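Local coordinates for protein 6-phosphogluconate dehydratase (Shewanella oneidensis, PDB 2GP4) that probably catalyses the dehydration of 6-phosphogluconate to 2-keto-3-deoxy-6-phosphogluconate, a step of the Entner-Doudoroff pathway, and is seen here without its iron-sulfur cluster, at residues L191-F195 and Q284-T289. Residues are numbered along the deposited sequence; the frame is centred on the assembly and turned at random.
Sequences LPMLF and QVCRLT
P192 and L194 pack against V285 and L288 in a buried apolar contact of the largely helical N-terminal domain, where the last turn of helix 272-287 and the residues just past it cover one face of strand 193-195, an outermost strand of a small three-stranded sheet. Alternation along the extended chain turns P192 and L194 toward segment 284-289, while the selenomethionine M193 between them points to the other face, onto A185 of helix 179-186. L194 reaches across with both methyls. CD1 lies 3.7 Å from V285 CG2 and 3.8 Å from L288 CD2, bridging the two residues, and CD2 rests more loosely on the aliphatic part of Q284, 4.1 Å from its CG. The bend in the Q284 chain (chi2 66°) carries its amide away from the strand, where NE2 bonds to the carbonyl of V393. V285 CG1, anti to the backbone N (chi1 -156°), sits 3.6 Å from P192 O, which leaves the other branch, CG2, for L194. At the other end the proline ring meets the chain as it leaves the helix, with P192 CB 3.7 Å from L288 CB and P192 CG 3.4 Å from L288 O. Trimming L194 to an alanine would probably leave a gap between V285 and L288 where CD1 now sits, and take the cover off the aliphatic part of Q284. Backbone bonds of P192 with A168 and of L194 with L170 tie this segment to strand 167-171; toward 284-289 there is van der Waals packing without a polar bond, which depends on shape and burial and sets no direction.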
ATOM      1  N   LEU A 191      -0.362 -21.514 -10.301  1.00 23.79           N
ATOM      2  CA  LEU A 191      -1.048 -22.189  -9.204  1.00 24.49           C
ATOM      3  C   LEU A 191      -2.187 -21.322  -8.666  1.00 25.26           C
ATOM      4  O   LEU A 191      -2.057 -20.099  -8.611  1.00 25.12           O
ATOM      5  CB  LEU A 191      -0.067 -22.516  -8.068  1.00 24.20           C
ATOM      6  CG  LEU A 191       1.225 -23.297  -8.343  1.00 23.94           C
ATOM      7  CD1 LEU A 191       1.991 -23.505  -7.045  1.00 23.12           C
ATOM      8  CD2 LEU A 191       0.965 -24.643  -9.031  1.00 23.13           C
ATOM      9  N   PRO A 192      -3.321 -21.950  -8.292  1.00 26.06           N
ATOM     10  CA  PRO A 192      -4.332 -21.238  -7.516  1.00 26.77           C
ATOM     11  C   PRO A 192      -3.860 -21.072  -6.078  1.00 27.70           C
ATOM     12  O   PRO A 192      -3.209 -21.973  -5.529  1.00 27.62           O
ATOM     13  CB  PRO A 192      -5.536 -22.180  -7.555  1.00 26.77           C
ATOM     14  CG  PRO A 192      -4.950 -23.534  -7.748  1.00 26.15           C
ATOM     15  CD  PRO A 192      -3.731 -23.335  -8.594  1.00 25.98           C
HETATM   16  N   MSE A 193      -4.171 -19.924  -5.483  1.00 28.58           N
HETATM   17  CA  MSE A 193      -3.780 -19.646  -4.110  1.00 29.82           C
HETATM   18  C   MSE A 193      -4.793 -18.759  -3.416  1.00 29.63           C
HETATM   19  O   MSE A 193      -5.497 -17.979  -4.060  1.00 29.52           O
HETATM   20  CB  MSE A 193      -2.400 -18.990  -4.054  1.00 29.81           C
HETATM   21  CG  MSE A 193      -1.257 -19.886  -4.503  1.00 30.61           C
HETATM   22 SE   MSE A 193       0.403 -18.910  -4.467  1.00 32.50          SE
HETATM   23  CE  MSE A 193       1.513 -20.078  -5.545  1.00 30.82           C
ATOM     24  N   LEU A 194      -4.861 -18.898  -2.096  1.00 29.78           N
ATOM     25  CA  LEU A 194      -5.670 -18.031  -1.257  1.00 29.99           C
ATOM     26  C   LEU A 194      -4.841 -17.533  -0.092  1.00 30.16           C
ATOM     27  O   LEU A 194      -4.057 -18.293   0.487  1.00 30.06           O
ATOM     28  CB  LEU A 194      -6.887 -18.780  -0.708  1.00 29.94           C
ATOM     29  CG  LEU A 194      -8.161 -18.848  -1.547  1.00 30.08           C
ATOM     30  CD1 LEU A 194      -8.041 -19.842  -2.698  1.00 29.67           C
ATOM     31  CD2 LEU A 194      -9.327 -19.214  -0.652  1.00 30.67           C
ATOM     32  N   PHE A 195      -5.014 -16.256   0.238  1.00 30.33           N
ATOM     33  CA  PHE A 195      -4.485 -15.706   1.474  1.00 30.84           C
ATOM     34  C   PHE A 195      -5.424 -16.072   2.626  1.00 31.35           C
ATOM     35  O   PHE A 195      -6.649 -16.000   2.489  1.00 31.31           O
ATOM     36  CB  PHE A 195      -4.321 -14.189   1.367  1.00 30.75           C
ATOM     37  CG  PHE A 195      -3.072 -13.758   0.638  1.00 30.63           C
ATOM     38  CD1 PHE A 195      -3.038 -13.718  -0.754  1.00 30.00           C
ATOM     39  CD2 PHE A 195      -1.930 -13.383   1.347  1.00 29.97           C
ATOM     40  CE1 PHE A 195      -1.886 -13.314  -1.428  1.00 30.10           C
ATOM     41  CE2 PHE A 195      -0.774 -12.975   0.679  1.00 29.66           C
ATOM     42  CZ  PHE A 195      -0.753 -12.942  -0.709  1.00 29.90           C
ATOM     43  N   GLN A 284     -11.493 -24.553  -0.694  1.00 42.78           N
ATOM     44  CA  GLN A 284     -11.687 -23.706  -1.862  1.00 42.69           C
ATOM     45  C   GLN A 284     -10.519 -23.761  -2.848  1.00 42.92           C
ATOM     46  O   GLN A 284     -10.748 -23.771  -4.059  1.00 42.74           O
ATOM     47  CB  GLN A 284     -12.013 -22.266  -1.438  1.00 42.56           C
ATOM     48  CG  GLN A 284     -12.331 -21.302  -2.579  1.00 42.09           C
ATOM     49  CD  GLN A 284     -13.612 -21.636  -3.339  1.00 41.07           C
ATOM     50  OE1 GLN A 284     -14.342 -22.562  -2.992  1.00 41.08           O
ATOM     51  NE2 GLN A 284     -13.887 -20.869  -4.385  1.00 40.23           N
ATOM     52  N   VAL A 285      -9.286 -23.807  -2.336  1.00 43.37           N
ATOM     53  CA  VAL A 285      -8.085 -23.909  -3.190  1.00 44.02           C
ATOM     54  C   VAL A 285      -8.093 -25.193  -4.010  1.00 44.38           C
ATOM     55  O   VAL A 285      -7.702 -25.183  -5.176  1.00 44.59           O
ATOM     56  CB  VAL A 285      -6.751 -23.875  -2.399  1.00 44.10           C
ATOM     57  CG1 VAL A 285      -5.622 -23.395  -3.299  1.00 44.26           C
ATOM     58  CG2 VAL A 285      -6.846 -22.979  -1.206  1.00 44.43           C
ATOM     59  N   CYS A 286      -8.526 -26.291  -3.387  1.00 44.97           N
ATOM     60  CA  CYS A 286      -8.696 -27.582  -4.064  1.00 45.24           C
ATOM     61  C   CYS A 286      -9.677 -27.484  -5.239  1.00 45.29           C
ATOM     62  O   CYS A 286      -9.468 -28.107  -6.281  1.00 45.44           O
ATOM     63  CB  CYS A 286      -9.141 -28.658  -3.062  1.00 45.21           C
ATOM     64  SG  CYS A 286      -9.783 -30.192  -3.797  1.00 45.78           S
ATOM     65  N   ARG A 287     -10.733 -26.694  -5.061  1.00 45.42           N
ATOM     66  CA  ARG A 287     -11.732 -26.450  -6.104  1.00 45.67           C
ATOM     67  C   ARG A 287     -11.217 -25.553  -7.227  1.00 45.44           C
ATOM     68  O   ARG A 287     -11.814 -25.491  -8.299  1.00 45.31           O
ATOM     69  CB  ARG A 287     -12.979 -25.803  -5.497  1.00 45.70           C
ATOM     70  CG  ARG A 287     -14.031 -26.767  -4.990  1.00 46.07           C
ATOM     71  CD  ARG A 287     -15.237 -26.002  -4.452  1.00 46.50           C
ATOM     72  NE  ARG A 287     -15.796 -25.072  -5.438  1.00 48.26           N
ATOM     73  CZ  ARG A 287     -16.659 -24.096  -5.157  1.00 48.92           C
ATOM     74  NH1 ARG A 287     -17.079 -23.904  -3.910  1.00 49.35           N
ATOM     75  NH2 ARG A 287     -17.105 -23.308  -6.127  1.00 48.92           N
ATOM     76  N   LEU A 288     -10.117 -24.850  -6.970  1.00 45.47           N
ATOM     77  CA  LEU A 288      -9.572 -23.872  -7.911  1.00 45.42           C
ATOM     78  C   LEU A 288      -8.394 -24.422  -8.711  1.00 45.56           C
ATOM     79  O   LEU A 288      -7.795 -23.715  -9.529  1.00 45.64           O
ATOM     80  CB  LEU A 288      -9.184 -22.592  -7.168  1.00 45.36           C
ATOM     81  CG  LEU A 288     -10.186 -21.431  -7.112  1.00 45.34           C
ATOM     82  CD1 LEU A 288     -11.626 -21.866  -6.829  1.00 44.94           C
ATOM     83  CD2 LEU A 288      -9.717 -20.397  -6.102  1.00 45.30           C
ATOM     84  N   THR A 289      -8.091 -25.694  -8.471  1.00 45.69           N
ATOM     85  CA  THR A 289      -7.020 -26.435  -9.132  1.00 45.98           C
ATOM     86  C   THR A 289      -7.207 -26.519 -10.655  1.00 46.02           C
ATOM     87  O   THR A 289      -8.316 -26.344 -11.161  1.00 46.04           O
ATOM     88  CB  THR A 289      -6.902 -27.844  -8.482  1.00 46.02           C
ATOM     89  OG1 THR A 289      -6.293 -27.712  -7.191  1.00 46.12           O
ATOM     90  CG2 THR A 289      -6.078 -28.814  -9.322  1.00 46.54           C
TER